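Long-range contact in sigma-C capsid protein (Avian reovirus, PDB 2VRS), which forms the trimeric fibre through which the virus attaches to host cells, and also induces apoptosis: residues Y114-T125 with G196-T207. Residues are numbered along the deposited sequence; the frame is centred on the assembly and turned at random.
Sequences YMMSSTGNLTVT and GTANIRSLTVRT
M116 and V205 face each other across an antiparallel strand pair, their side chains lying alongside and pointing the same way. The thioether of M116 rests on the branch point of V205, SD 4.0 Å from CB; with CG anti to the carbonyl carbon (chi1 -51°) and the chain extended beyond it, the side chain follows its partner into the interior. The backbones join here in a hydrogen-bonded pair, M116 N giving to V205 O at 2.8 Å and V205 N returning to M116 O. Two residues along, at the next hydrogen-bonded pair on the same face, the ring of Y114 meets the methyl CG2 of T207 at its edge, in the ring plane, with CD2 4.0 Å away. M115 and R206 project from the other face, where CG of M115 lies 3.7 Å from NE of the arginine. The guanidinium reaches past it to a salt bridge with D162 of the second subunit.

Both strands break at the same level, and S118 closes the first ladder there: its N gives a weak bond to L203 O, and its OG, set between the backbone N and the carbonyl carbon (chi1 73°), accepts a hydrogen bond from L203 N at 2.9 Å in place of a carbonyl. Beyond the break, 121-124 pairs with 198-201. N121 and N199 cross at about a right angle, their amide planes 64° apart; the N199 ND2 to N121 OD1 separation of 2.5 Å is shorter than a normal N-H...O bond, so its exact length is doubtful. On the buried face, CG1 of I200 packs against CB of L122, while V124 touches I200 CD1 and A198 CB with its two methyls.

Within the beta-barrel of the C-terminal domain, strand 98-108 flanks 111-119 with M101 and V103 against M116. Strand 159-167 borders 198-210, and strand 185-191 supplies F186, I188 and F190 to the interior beneath Y114, V205 and I200.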
loop_
_atom_site.group_PDB
_atom_site.type_symbol
_atom_site.label_atom_id
_atom_site.label_comp_id
_atom_site.label_asym_id
_atom_site.label_seq_id
_atom_site.Cartn_x
_atom_site.Cartn_y
_atom_site.Cartn_z
ATOM N N TYR C 114 5.502 -17.104 -6.013
ATOM C CA TYR C 114 6.019 -18.218 -6.805
ATOM C C TYR C 114 5.408 -19.543 -6.378
ATOM O O TYR C 114 5.367 -19.884 -5.197
ATOM C CB TYR C 114 7.532 -18.346 -6.587
ATOM C CG TYR C 114 8.382 -17.304 -7.243
ATOM C CD1 TYR C 114 8.239 -16.988 -8.590
ATOM C CD2 TYR C 114 9.415 -16.694 -6.516
ATOM C CE1 TYR C 114 9.103 -16.036 -9.222
ATOM C CE2 TYR C 114 10.263 -15.794 -7.119
ATOM C CZ TYR C 114 10.111 -15.449 -8.457
ATOM O OH TYR C 114 10.994 -14.542 -9.010
ATOM N N MET C 115 4.960 -20.317 -7.371
ATOM C CA MET C 115 4.553 -21.682 -7.117
ATOM C C MET C 115 5.386 -22.537 -8.079
ATOM O O MET C 115 5.246 -22.380 -9.281
ATOM C CB MET C 115 3.042 -21.818 -7.440
ATOM C CG MET C 115 2.136 -21.283 -6.359
ATOM S SD MET C 115 1.907 -19.465 -6.257
ATOM C CE MET C 115 1.581 -18.956 -7.952
ATOM N N MET C 116 6.228 -23.429 -7.554
ATOM C CA MET C 116 7.139 -24.226 -8.416
ATOM C C MET C 116 7.011 -25.711 -8.143
ATOM O O MET C 116 6.827 -26.145 -6.988
ATOM C CB MET C 116 8.574 -23.882 -8.080
ATOM C CG MET C 116 8.865 -22.371 -8.084
ATOM S SD MET C 116 10.655 -22.144 -7.829
ATOM C CE MET C 116 10.764 -20.403 -7.510
ATOM N N SER C 117 7.128 -26.497 -9.213
ATOM C CA SER C 117 7.139 -27.933 -9.042
ATOM C C SER C 117 8.177 -28.534 -9.981
ATOM O O SER C 117 8.528 -27.957 -11.016
ATOM C CB SER C 117 5.748 -28.532 -9.298
ATOM O OG SER C 117 5.347 -28.295 -10.621
ATOM N N SER C 118 8.696 -29.690 -9.611
ATOM C CA SER C 118 9.747 -30.203 -10.465
ATOM C C SER C 118 9.327 -31.467 -11.136
ATOM O O SER C 118 8.582 -32.265 -10.588
ATOM C CB SER C 118 10.987 -30.486 -9.657
ATOM O OG SER C 118 10.801 -31.663 -8.833
ATOM N N THR C 119 9.910 -31.665 -12.308
ATOM C CA THR C 119 10.078 -32.997 -12.827
ATOM C C THR C 119 11.567 -33.379 -12.649
ATOM O O THR C 119 12.469 -32.519 -12.632
ATOM C CB THR C 119 9.529 -33.129 -14.279
ATOM O OG1 THR C 119 9.164 -34.495 -14.525
ATOM C CG2 THR C 119 10.527 -32.597 -15.334
ATOM N N GLY C 120 11.824 -34.663 -12.484
ATOM C CA GLY C 120 13.184 -35.074 -12.201
ATOM C C GLY C 120 13.507 -34.940 -10.731
ATOM O O GLY C 120 12.628 -34.815 -9.869
ATOM N N ASN C 121 14.793 -34.970 -10.430
ATOM C CA ASN C 121 15.198 -35.169 -9.065
ATOM C C ASN C 121 16.492 -34.460 -8.793
ATOM O O ASN C 121 17.092 -33.870 -9.698
ATOM C CB ASN C 121 15.391 -36.644 -8.803
ATOM C CG ASN C 121 16.395 -37.262 -9.750
ATOM O OD1 ASN C 121 17.574 -37.341 -9.420
ATOM N ND2 ASN C 121 15.949 -37.670 -10.941
ATOM N N LEU C 122 16.886 -34.514 -7.531
ATOM C CA LEU C 122 18.087 -33.836 -7.091
ATOM C C LEU C 122 18.807 -34.785 -6.169
ATOM O O LEU C 122 18.230 -35.313 -5.211
ATOM C CB LEU C 122 17.675 -32.542 -6.358
ATOM C CG LEU C 122 18.733 -31.508 -6.029
ATOM C CD1 LEU C 122 19.137 -30.747 -7.272
ATOM C CD2 LEU C 122 18.173 -30.540 -4.960
ATOM N N THR C 123 20.072 -35.069 -6.478
ATOM C CA THR C 123 20.863 -35.920 -5.609
ATOM C C THR C 123 21.461 -35.045 -4.518
ATOM O O THR C 123 22.008 -33.982 -4.811
ATOM C CB THR C 123 22.001 -36.595 -6.404
ATOM O OG1 THR C 123 21.408 -37.536 -7.297
ATOM C CG2 THR C 123 22.973 -37.304 -5.456
ATOM N N VAL C 124 21.283 -35.480 -3.273
ATOM C CA VAL C 124 21.766 -34.744 -2.101
ATOM C C VAL C 124 22.750 -35.637 -1.380
ATOM O O VAL C 124 22.726 -36.861 -1.543
ATOM C CB VAL C 124 20.619 -34.297 -1.128
ATOM C CG1 VAL C 124 19.713 -33.257 -1.812
ATOM C CG2 VAL C 124 19.810 -35.490 -0.619
ATOM N N THR C 125 23.626 -35.022 -0.594
ATOM C CA THR C 125 24.659 -35.773 0.122
ATOM C C THR C 125 24.694 -35.496 1.613
ATOM O O THR C 125 25.481 -36.097 2.334
ATOM C CB THR C 125 26.044 -35.501 -0.478
ATOM O OG1 THR C 125 26.333 -34.106 -0.396
ATOM C CG2 THR C 125 26.082 -35.908 -1.944
ATOM N N GLY C 196 23.479 -38.663 4.319
ATOM C CA GLY C 196 24.150 -39.413 3.271
ATOM C C GLY C 196 23.627 -39.157 1.875
ATOM O O GLY C 196 22.760 -38.290 1.675
ATOM N N THR C 197 24.177 -39.895 0.907
ATOM C CA THR C 197 23.762 -39.788 -0.497
ATOM C C THR C 197 22.352 -40.343 -0.647
ATOM O O THR C 197 22.021 -41.409 -0.112
ATOM C CB THR C 197 24.769 -40.471 -1.474
ATOM O OG1 THR C 197 25.994 -39.717 -1.505
ATOM C CG2 THR C 197 24.219 -40.527 -2.904
ATOM N N ALA C 198 21.516 -39.592 -1.360
ATOM C CA ALA C 198 20.113 -39.928 -1.510
ATOM C C ALA C 198 19.553 -39.068 -2.603
ATOM O O ALA C 198 20.216 -38.149 -3.088
ATOM C CB ALA C 198 19.365 -39.685 -0.219
ATOM N N ASN C 199 18.340 -39.393 -3.017
ATOM C CA ASN C 199 17.688 -38.700 -4.101
ATOM C C ASN C 199 16.348 -38.198 -3.594
ATOM O O ASN C 199 15.611 -38.934 -2.932
ATOM C CB ASN C 199 17.493 -39.667 -5.279
ATOM C CG ASN C 199 17.079 -38.971 -6.550
ATOM O OD1 ASN C 199 15.950 -39.141 -7.021
ATOM N ND2 ASN C 199 17.990 -38.174 -7.119
ATOM N N ILE C 200 16.070 -36.926 -3.869
ATOM C CA ILE C 200 14.755 -36.355 -3.615
ATOM C C ILE C 200 14.109 -35.945 -4.943
ATOM O O ILE C 200 14.781 -35.522 -5.886
ATOM C CB ILE C 200 14.833 -35.178 -2.555
ATOM C CG1 ILE C 200 15.545 -33.957 -3.146
ATOM C CG2 ILE C 200 15.502 -35.659 -1.247
ATOM C CD1 ILE C 200 15.484 -32.688 -2.280
ATOM N N ARG C 201 12.802 -36.119 -5.047
ATOM C CA ARG C 201 12.126 -35.817 -6.299
ATOM C C ARG C 201 10.800 -35.173 -5.976
ATOM O O ARG C 201 10.450 -35.026 -4.794
ATOM C CB ARG C 201 11.927 -37.103 -7.133
ATOM C CG ARG C 201 11.042 -38.142 -6.424
ATOM C CD ARG C 201 10.790 -39.411 -7.261
ATOM N NE ARG C 201 10.172 -40.456 -6.445
ATOM C CZ ARG C 201 8.884 -40.751 -6.426
ATOM N NH1 ARG C 201 8.029 -40.088 -7.208
ATOM N NH2 ARG C 201 8.462 -41.733 -5.631
ATOM N N SER C 202 10.065 -34.752 -7.010
ATOM C CA SER C 202 8.751 -34.094 -6.816
ATOM C C SER C 202 8.887 -32.899 -5.859
ATOM O O SER C 202 8.083 -32.728 -4.917
ATOM C CB SER C 202 7.700 -35.068 -6.240
ATOM O OG SER C 202 7.527 -36.181 -7.118
ATOM N N LEU C 203 9.928 -32.111 -6.087
ATOM C CA LEU C 203 10.188 -30.952 -5.226
ATOM C C LEU C 203 9.184 -29.862 -5.550
ATOM O O LEU C 203 8.913 -29.588 -6.726
ATOM C CB LEU C 203 11.629 -30.439 -5.451
ATOM C CG LEU C 203 12.093 -29.167 -4.725
ATOM C CD1 LEU C 203 12.215 -29.331 -3.168
ATOM C CD2 LEU C 203 13.451 -28.727 -5.348
ATOM N N THR C 204 8.583 -29.241 -4.523
ATOM C CA THR C 204 7.733 -28.080 -4.746
ATOM C C THR C 204 8.332 -26.960 -3.884
ATOM O O THR C 204 8.933 -27.213 -2.821
ATOM C CB THR C 204 6.239 -28.316 -4.310
ATOM O OG1 THR C 204 6.206 -28.510 -2.898
ATOM C CG2 THR C 204 5.616 -29.531 -5.033
ATOM N N VAL C 205 8.265 -25.741 -4.402
ATOM C CA VAL C 205 8.794 -24.572 -3.671
ATOM C C VAL C 205 7.665 -23.528 -3.769
ATOM O O VAL C 205 7.127 -23.275 -4.862
ATOM C CB VAL C 205 10.073 -24.004 -4.360
ATOM C CG1 VAL C 205 10.480 -22.679 -3.730
ATOM C CG2 VAL C 205 11.276 -24.983 -4.242
ATOM N N ARG C 206 7.266 -22.982 -2.631
ATOM C CA ARG C 206 6.274 -21.902 -2.592
ATOM C C ARG C 206 6.826 -20.779 -1.721
ATOM O O ARG C 206 7.244 -21.004 -0.570
ATOM C CB ARG C 206 4.941 -22.387 -2.020
ATOM C CG ARG C 206 4.337 -23.495 -2.833
ATOM C CD ARG C 206 2.853 -23.614 -2.561
ATOM N NE ARG C 206 2.139 -22.350 -2.769
ATOM C CZ ARG C 206 0.829 -22.211 -2.586
ATOM N NH1 ARG C 206 0.114 -23.255 -2.201
ATOM N NH2 ARG C 206 0.233 -21.046 -2.792
ATOM N N THR C 207 6.820 -19.593 -2.302
ATOM C CA THR C 207 7.297 -18.409 -1.606
ATOM C C THR C 207 6.746 -17.186 -2.328
ATOM O O THR C 207 6.028 -17.295 -3.310
ATOM C CB THR C 207 8.871 -18.397 -1.468
ATOM O OG1 THR C 207 9.256 -17.353 -0.540
ATOM C CG2 THR C 207 9.591 -18.175 -2.826
#